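PDB 4UUL: L-lactate dehydrogenase from Trichomonas vaginalis, which probably catalyses the NADH-dependent reduction of pyruvate to L-lactate and belongs to the LDH/MDH superfamily, which also includes malate dehydrogenases. Local coordinates for residues D132-C136 with F151-S155; K169-D173 with T198-E202; H22-G27 with C59-L64. The protein carries 1 engineered substitution. The contacts are given in a common frame with arbitrary orientation. Residues are numbered along the deposited sequence.

Interaction 1. Residues D132-C136 with F151-S155; sequences DNTNC and FSSLS
Cys136, chi1 t, lays its SG against the base of Phe151, 3.7 Å from that residue's CB, and the same SG lies 3.7 Å from Ser152 O; the Phe151 ring is met only obliquely, its centroid 5.5 Å from the sulfur. The segment 132-136 is the first turn of a helix, with Cys136 N bonded to Asp132 O at 2.8 Å. It runs nearly antiparallel to the extended strand 151-153, at 167° with axes 7.9 Å apart, and Asn133 stands over Ser153 with CA atoms 5.8 Å apart. Cys136 CB and Ser153 CB approach to 4.3 Å. Beyond this apolar patch one water joins the segments, within hydrogen-bonding distance of Asp132 OD2 (2.9 Å), Asn133 OD1 (3.1 Å) and Ser153 OG (2.7 Å). Asp132 takes the p rotamer, its OD1 hydrogen-bonded to His186, the predicted proton acceptor, while Asn133 ND2 reaches Val284 O and Gly184 O. Asp132 and Leu154 contact NADH in another crystal structure of this protein; none is bound to this chain. The contact lies within the beta-alpha-beta unit of strand 124-127, helix 132-141 and strand 151-153, right-handed as in Rossmann folds, beside the probable Asp-His pair of the LDH/MDH active site.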
loop_
_atom_site.group_PDB
_atom_site.type_symbol
_atom_site.label_atom_id
_atom_site.label_comp_id
_atom_site.label_asym_id
_atom_site.label_seq_id
_atom_site.Cartn_x
_atom_site.Cartn_y
_atom_site.Cartn_z
ATOM N N ASP B 132 -19.378 -9.831 7.915
ATOM C CA ASP B 132 -19.038 -10.320 6.598
ATOM C C ASP B 132 -19.666 -11.675 6.252
ATOM O O ASP B 132 -20.180 -11.837 5.149
ATOM C CB ASP B 132 -17.529 -10.278 6.307
ATOM C CG ASP B 132 -16.697 -11.081 7.243
ATOM O OD1 ASP B 132 -17.188 -11.500 8.331
ATOM O OD2 ASP B 132 -15.526 -11.260 6.914
ATOM N N ASN B 133 -19.647 -12.681 7.141
ATOM C CA ASN B 133 -20.233 -13.941 6.766
ATOM C C ASN B 133 -21.703 -13.795 6.409
ATOM O O ASN B 133 -22.185 -14.389 5.435
ATOM C CB ASN B 133 -20.166 -14.976 7.909
ATOM C CG ASN B 133 -18.771 -15.286 8.398
ATOM O OD1 ASN B 133 -18.034 -14.387 8.849
ATOM N ND2 ASN B 133 -18.424 -16.574 8.402
ATOM N N THR B 134 -22.435 -13.053 7.224
ATOM C CA THR B 134 -23.871 -12.907 6.991
ATOM C C THR B 134 -24.160 -11.998 5.792
ATOM O O THR B 134 -25.015 -12.340 4.970
ATOM C CB THR B 134 -24.592 -12.453 8.220
ATOM O OG1 THR B 134 -24.440 -13.504 9.176
ATOM C CG2 THR B 134 -26.072 -12.182 7.973
ATOM N N ASN B 135 -23.373 -10.919 5.626
ATOM C CA ASN B 135 -23.503 -10.131 4.440
ATOM C C ASN B 135 -23.277 -10.959 3.178
ATOM O O ASN B 135 -23.983 -10.781 2.175
ATOM C CB ASN B 135 -22.507 -8.975 4.478
ATOM C CG ASN B 135 -22.857 -7.915 5.521
ATOM O OD1 ASN B 135 -23.996 -7.788 5.959
ATOM N ND2 ASN B 135 -21.897 -7.031 5.783
ATOM N N CYS B 136 -22.278 -11.850 3.239
ATOM C CA CYS B 136 -21.970 -12.710 2.118
ATOM C C CYS B 136 -23.154 -13.641 1.780
ATOM O O CYS B 136 -23.553 -13.795 0.638
ATOM C CB CYS B 136 -20.720 -13.515 2.415
ATOM S SG CYS B 136 -20.082 -14.489 1.031
ATOM N N PHE B 151 -18.737 -16.620 -4.284
ATOM C CA PHE B 151 -18.737 -15.828 -3.040
ATOM C C PHE B 151 -17.829 -16.380 -1.979
ATOM O O PHE B 151 -17.787 -17.581 -1.734
ATOM C CB PHE B 151 -20.160 -15.806 -2.439
ATOM C CG PHE B 151 -21.140 -15.030 -3.282
ATOM C CD1 PHE B 151 -21.291 -13.668 -3.122
ATOM C CD2 PHE B 151 -21.882 -15.657 -4.260
ATOM C CE1 PHE B 151 -22.152 -12.944 -3.926
ATOM C CE2 PHE B 151 -22.767 -14.933 -5.095
ATOM C CZ PHE B 151 -22.899 -13.579 -4.910
ATOM N N SER B 152 -17.170 -15.475 -1.262
ATOM C CA SER B 152 -16.446 -15.839 -0.057
ATOM C C SER B 152 -16.333 -14.609 0.846
ATOM O O SER B 152 -16.591 -13.503 0.385
ATOM C CB SER B 152 -15.084 -16.458 -0.377
ATOM O OG SER B 152 -14.226 -15.536 -0.980
ATOM N N SER B 153 -15.922 -14.842 2.084
ATOM C CA SER B 153 -15.728 -13.786 3.043
ATOM C C SER B 153 -14.354 -13.885 3.679
ATOM O O SER B 153 -13.695 -14.922 3.657
ATOM C CB SER B 153 -16.815 -13.776 4.110
ATOM O OG SER B 153 -16.801 -14.917 4.959
ATOM N N LEU B 154 -13.848 -12.740 4.152
ATOM C CA LEU B 154 -12.476 -12.604 4.588
ATOM C C LEU B 154 -12.255 -12.967 6.053
ATOM O O LEU B 154 -12.643 -12.198 6.923
ATOM C CB LEU B 154 -12.017 -11.145 4.355
ATOM C CG LEU B 154 -10.547 -10.899 4.606
ATOM C CD1 LEU B 154 -9.682 -11.672 3.641
ATOM C CD2 LEU B 154 -10.212 -9.448 4.515
ATOM N N SER B 155 -11.521 -14.031 6.303
ATOM C CA SER B 155 -11.082 -14.403 7.652
ATOM C C SER B 155 -9.540 -14.383 7.761
ATOM O O SER B 155 -9.025 -14.567 8.858
ATOM C CB SER B 155 -11.710 -15.729 8.085
ATOM O OG SER B 155 -11.419 -16.684 7.152
HETATM O O HOH W 1 -15.398 -14.151 7.156
#

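Interaction 2. Residues K169-D173 with T198-E202; sequences KLGVD and TFTKE
A Schellman motif ends helix 156-170 at Gly171 (phi 67°, psi 41°), and the chain then extends through Val172 past strand 198-201 of the antiparallel sheet in the C-terminal domain. The nearest CA atoms are those of Val172 and Lys201, 6.6 Å apart. Apolar packing centres on Phe199, whose p rotamer turns the ring toward the helix end. Leu170 (m, t) sits over one face, with CD1 3.7 Å from Phe199 CG and CD2 making a CH-pi contact 4.0 Å from the ring centroid. Val172 CG1 lies at the ring edge, 4.3 Å from Phe199 CD2; it also approaches Thr200 O at 3.7 Å and Lys201 CG at 3.5 Å. Val208 of helix 208-211 touches both Leu170 and Phe199, so the small cluster bridges helix, strand and the next helix. The polar contact is made by Lys201, whose fully extended side chain, t at all four chi angles, runs past Val172 CG1 and reaches back to the carbonyl at the helix end: Lys201 NZ donates a 2.8 Å hydrogen bond to Leu170 O.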
loop_
_atom_site.group_PDB
_atom_site.type_symbol
_atom_site.label_atom_id
_atom_site.label_comp_id
_atom_site.label_asym_id
_atom_site.label_seq_id
_atom_site.Cartn_x
_atom_site.Cartn_y
_atom_site.Cartn_z
ATOM N N LYS B 169 4.990 -15.785 20.676
ATOM C CA LYS B 169 4.912 -16.453 21.960
ATOM C C LYS B 169 5.949 -17.578 22.032
ATOM O O LYS B 169 6.598 -17.778 23.060
ATOM C CB LYS B 169 3.488 -16.986 22.186
ATOM C CG LYS B 169 3.292 -17.739 23.519
ATOM C CD LYS B 169 3.274 -16.788 24.697
ATOM C CE LYS B 169 3.068 -17.550 25.985
ATOM N NZ LYS B 169 2.904 -16.635 27.140
ATOM N N LEU B 170 6.144 -18.256 20.904
ATOM C CA LEU B 170 7.078 -19.374 20.815
ATOM C C LEU B 170 8.522 -18.985 20.472
ATOM O O LEU B 170 9.400 -19.835 20.491
ATOM C CB LEU B 170 6.573 -20.329 19.737
ATOM C CG LEU B 170 5.233 -21.044 20.008
ATOM C CD1 LEU B 170 4.703 -21.609 18.698
ATOM C CD2 LEU B 170 5.371 -22.143 21.055
ATOM N N GLY B 171 8.749 -17.730 20.111
ATOM C CA GLY B 171 10.069 -17.254 19.738
ATOM C C GLY B 171 10.583 -17.867 18.445
ATOM O O GLY B 171 11.757 -18.206 18.316
ATOM N N VAL B 172 9.697 -17.995 17.468
ATOM C CA VAL B 172 10.058 -18.459 16.127
ATOM C C VAL B 172 9.512 -17.458 15.113
ATOM O O VAL B 172 8.769 -16.562 15.488
ATOM C CB VAL B 172 9.550 -19.898 15.852
ATOM C CG1 VAL B 172 10.165 -20.886 16.877
ATOM C CG2 VAL B 172 8.009 -19.975 15.843
ATOM N N ASP B 173 9.891 -17.638 13.845
ATOM C CA ASP B 173 9.358 -16.869 12.724
ATOM C C ASP B 173 7.989 -17.398 12.351
ATOM O O ASP B 173 7.666 -18.565 12.606
ATOM C CB ASP B 173 10.254 -17.035 11.498
ATOM C CG ASP B 173 11.556 -16.277 11.613
ATOM O OD1 ASP B 173 11.851 -15.717 12.691
ATOM O OD2 ASP B 173 12.276 -16.249 10.601
ATOM N N THR B 198 1.384 -26.856 14.511
ATOM C CA THR B 198 2.723 -27.319 14.827
ATOM C C THR B 198 3.714 -26.184 14.611
ATOM O O THR B 198 3.400 -25.169 13.993
ATOM C CB THR B 198 3.163 -28.511 13.963
ATOM O OG1 THR B 198 2.964 -28.217 12.571
ATOM C CG2 THR B 198 2.383 -29.780 14.350
ATOM N N PHE B 199 4.903 -26.330 15.202
ATOM C CA PHE B 199 5.953 -25.356 14.990
ATOM C C PHE B 199 7.294 -26.071 15.023
ATOM O O PHE B 199 7.448 -27.107 15.662
ATOM C CB PHE B 199 5.891 -24.242 16.029
ATOM C CG PHE B 199 6.337 -24.633 17.412
ATOM C CD1 PHE B 199 5.553 -25.419 18.241
ATOM C CD2 PHE B 199 7.577 -24.218 17.874
ATOM C CE1 PHE B 199 6.003 -25.788 19.490
ATOM C CE2 PHE B 199 8.024 -24.590 19.128
ATOM C CZ PHE B 199 7.219 -25.351 19.939
ATOM N N THR B 200 8.262 -25.473 14.339
ATOM C CA THR B 200 9.604 -25.996 14.251
ATOM C C THR B 200 10.510 -24.999 14.943
ATOM O O THR B 200 10.539 -23.819 14.608
ATOM C CB THR B 200 10.055 -26.112 12.779
ATOM O OG1 THR B 200 9.151 -26.965 12.064
ATOM C CG2 THR B 200 11.481 -26.648 12.685
ATOM N N LYS B 201 11.313 -25.490 15.872
ATOM C CA LYS B 201 12.261 -24.658 16.581
ATOM C C LYS B 201 13.486 -25.523 16.776
ATOM O O LYS B 201 13.421 -26.612 17.362
ATOM C CB LYS B 201 11.690 -24.206 17.923
ATOM C CG LYS B 201 12.424 -23.049 18.541
ATOM C CD LYS B 201 11.794 -22.610 19.875
ATOM C CE LYS B 201 12.429 -21.309 20.354
ATOM N NZ LYS B 201 11.813 -20.767 21.603
ATOM N N GLU B 202 14.613 -25.047 16.254
ATOM C CA GLU B 202 15.872 -25.735 16.430
ATOM C C GLU B 202 15.774 -27.183 15.966
ATOM O O GLU B 202 16.308 -28.083 16.592
ATOM C CB GLU B 202 16.344 -25.612 17.894
ATOM C CG GLU B 202 16.658 -24.148 18.238
ATOM C CD GLU B 202 16.649 -23.839 19.704
ATOM O OE1 GLU B 202 17.103 -24.702 20.495
ATOM O OE2 GLU B 202 16.244 -22.702 20.069
#

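Interaction 3. Residues H22-G27 with C59-L64; sequences HWIASG and CAFPHL
Cys59 opens the segment after helix 46-57, its SG at the edge of the His22 ring, 3.7 Å from His22 CD2. Ala60, with positive phi, turns the chain so Phe61 (chi1 m) faces the last turn of helix 15-25. One ring face receives Ala25 CB, 3.4 Å from Phe61 CD2, and Ser26 N. This packing joins the end of helix 15-25 to the loop between helix 46-57 and strand 64-70 of the NAD-binding Rossmann domain; Lys246 of the second subunit hydrogen-bonds Cys59 O and packs on Phe61. Pro62 and His63 are central in a type I turn closed by Leu64 N to Phe61 O (3.2 Å). His63 (m) sets a ring face against Gly27 at the Schellman end of the helix, Gly27 CA 3.6 Å from the ring centroid in a CH-pi contact. A water donates to Ala25 O (2.8 Å), accepts from His63 N (3.1 Å) and bonds His63 ND1 (2.8 Å). Leu64 starts strand 64-70, its CD1 4.2 Å from Ala25 CB.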
loop_
_atom_site.group_PDB
_atom_site.type_symbol
_atom_site.label_atom_id
_atom_site.label_comp_id
_atom_site.label_asym_id
_atom_site.label_seq_id
_atom_site.Cartn_x
_atom_site.Cartn_y
_atom_site.Cartn_z
ATOM N N HIS B 22 -4.324 1.197 -4.981
ATOM C CA HIS B 22 -2.941 1.366 -5.403
ATOM C C HIS B 22 -2.167 0.041 -5.456
ATOM O O HIS B 22 -1.389 -0.206 -6.372
ATOM C CB HIS B 22 -2.223 2.359 -4.487
ATOM C CG HIS B 22 -2.522 3.801 -4.762
ATOM N ND1 HIS B 22 -3.609 4.457 -4.247
ATOM C CD2 HIS B 22 -1.855 4.718 -5.510
ATOM C CE1 HIS B 22 -3.612 5.706 -4.694
ATOM N NE2 HIS B 22 -2.566 5.879 -5.463
ATOM N N TRP B 23 -2.440 -0.819 -4.498
ATOM C CA TRP B 23 -1.739 -2.081 -4.405
ATOM C C TRP B 23 -2.085 -2.929 -5.613
ATOM O O TRP B 23 -1.214 -3.484 -6.273
ATOM C CB TRP B 23 -2.098 -2.760 -3.095
ATOM C CG TRP B 23 -1.029 -3.693 -2.518
ATOM C CD1 TRP B 23 0.009 -4.259 -3.187
ATOM C CD2 TRP B 23 -0.873 -4.092 -1.143
ATOM N NE1 TRP B 23 0.755 -5.058 -2.341
ATOM C CE2 TRP B 23 0.248 -4.949 -1.074
ATOM C CE3 TRP B 23 -1.569 -3.811 0.021
ATOM C CZ2 TRP B 23 0.687 -5.509 0.117
ATOM C CZ3 TRP B 23 -1.133 -4.377 1.201
ATOM C CH2 TRP B 23 -0.028 -5.218 1.238
ATOM N N ILE B 24 -3.360 -2.993 -5.944
ATOM C CA ILE B 24 -3.798 -3.743 -7.123
ATOM C C ILE B 24 -3.224 -3.124 -8.413
ATOM O O ILE B 24 -2.733 -3.830 -9.308
ATOM C CB ILE B 24 -5.327 -3.819 -7.187
ATOM C CG1 ILE B 24 -5.823 -4.713 -6.030
ATOM C CG2 ILE B 24 -5.789 -4.427 -8.521
ATOM C CD1 ILE B 24 -7.273 -4.672 -5.800
ATOM N N ALA B 25 -3.274 -1.795 -8.509
ATOM C CA ALA B 25 -2.780 -1.115 -9.703
ATOM C C ALA B 25 -1.280 -1.309 -9.905
ATOM O O ALA B 25 -0.804 -1.193 -11.036
ATOM C CB ALA B 25 -3.106 0.336 -9.677
ATOM N N SER B 26 -0.551 -1.557 -8.819
ATOM C CA SER B 26 0.875 -1.798 -8.883
ATOM C C SER B 26 1.226 -3.142 -9.470
ATOM O O SER B 26 2.418 -3.386 -9.717
ATOM C CB SER B 26 1.488 -1.687 -7.490
ATOM O OG SER B 26 1.298 -2.869 -6.735
ATOM N N GLY B 27 0.228 -4.024 -9.689
ATOM C CA GLY B 27 0.460 -5.301 -10.328
ATOM C C GLY B 27 0.447 -6.505 -9.400
ATOM O O GLY B 27 0.642 -7.646 -9.848
ATOM N N CYS B 59 0.817 7.864 -10.312
ATOM C CA CYS B 59 1.774 6.762 -10.183
ATOM C C CYS B 59 2.263 6.270 -11.554
ATOM O O CYS B 59 3.208 5.497 -11.589
ATOM C CB CYS B 59 1.141 5.599 -9.417
ATOM S SG CYS B 59 0.882 5.961 -7.669
ATOM N N ALA B 60 1.562 6.600 -12.636
ATOM C CA ALA B 60 1.945 6.123 -13.967
ATOM C C ALA B 60 2.130 4.622 -13.961
ATOM O O ALA B 60 3.097 4.075 -14.466
ATOM C CB ALA B 60 3.192 6.883 -14.491
ATOM N N PHE B 61 1.152 3.907 -13.404
ATOM C CA PHE B 61 1.233 2.454 -13.259
ATOM C C PHE B 61 1.136 1.764 -14.620
ATOM O O PHE B 61 0.109 1.884 -15.272
ATOM C CB PHE B 61 0.053 1.961 -12.422
ATOM C CG PHE B 61 0.173 2.177 -10.947
ATOM C CD1 PHE B 61 1.234 1.658 -10.229
ATOM C CD2 PHE B 61 -0.828 2.845 -10.278
ATOM C CE1 PHE B 61 1.294 1.759 -8.815
ATOM C CE2 PHE B 61 -0.789 2.945 -8.875
ATOM C CZ PHE B 61 0.276 2.392 -8.155
ATOM N N PRO B 62 2.135 0.944 -14.992
ATOM C CA PRO B 62 1.992 0.245 -16.267
ATOM C C PRO B 62 0.839 -0.766 -16.285
ATOM O O PRO B 62 0.322 -1.136 -17.342
ATOM C CB PRO B 62 3.341 -0.469 -16.463
ATOM C CG PRO B 62 4.028 -0.388 -15.151
ATOM C CD PRO B 62 3.484 0.785 -14.419
ATOM N N HIS B 63 0.452 -1.264 -15.110
ATOM C CA HIS B 63 -0.603 -2.290 -15.045
ATOM C C HIS B 63 -1.998 -1.713 -15.078
ATOM O O HIS B 63 -2.961 -2.460 -15.169
ATOM C CB HIS B 63 -0.478 -3.183 -13.797
ATOM C CG HIS B 63 0.742 -4.029 -13.763
ATOM N ND1 HIS B 63 1.955 -3.586 -13.293
ATOM C CD2 HIS B 63 0.927 -5.323 -14.107
ATOM C CE1 HIS B 63 2.830 -4.565 -13.352
ATOM N NE2 HIS B 63 2.237 -5.632 -13.841
ATOM N N LEU B 64 -2.128 -0.408 -14.951
ATOM C CA LEU B 64 -3.436 0.208 -14.857
ATOM C C LEU B 64 -3.952 0.588 -16.219
ATOM O O LEU B 64 -3.513 1.554 -16.814
ATOM C CB LEU B 64 -3.420 1.401 -13.907
ATOM C CG LEU B 64 -4.780 2.042 -13.582
ATOM C CD1 LEU B 64 -5.742 1.073 -12.922
ATOM C CD2 LEU B 64 -4.601 3.227 -12.664
HETATM O O HOH W 2 1.703 -1.028 -12.310
#

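Overall arrangement
Interaction 1 is wholly buried, its centre about 6 Å from the centre of the chain, whereas interactions 2 and 3 are partly buried, their centres about 27 and 23 Å from it. Interactions 1 and 3 lie at opposite margins of the Rossmann domain's parallel sheet, interaction 3 in the helix end and loop leading into strand 64-70; interaction 2 belongs to the C-terminal domain, though helix 156-170 follows strand 151-153 in the chain. None touches another. The chemistry follows place: interaction 1 combines cysteine packing with a bridging water beside the predicted active site, interaction 2 joins aliphatic packing on a single phenylalanine ring to a direct lysine-to-carbonyl hydrogen bond, and interaction 3 packs rings on a helix end at the subunit interface.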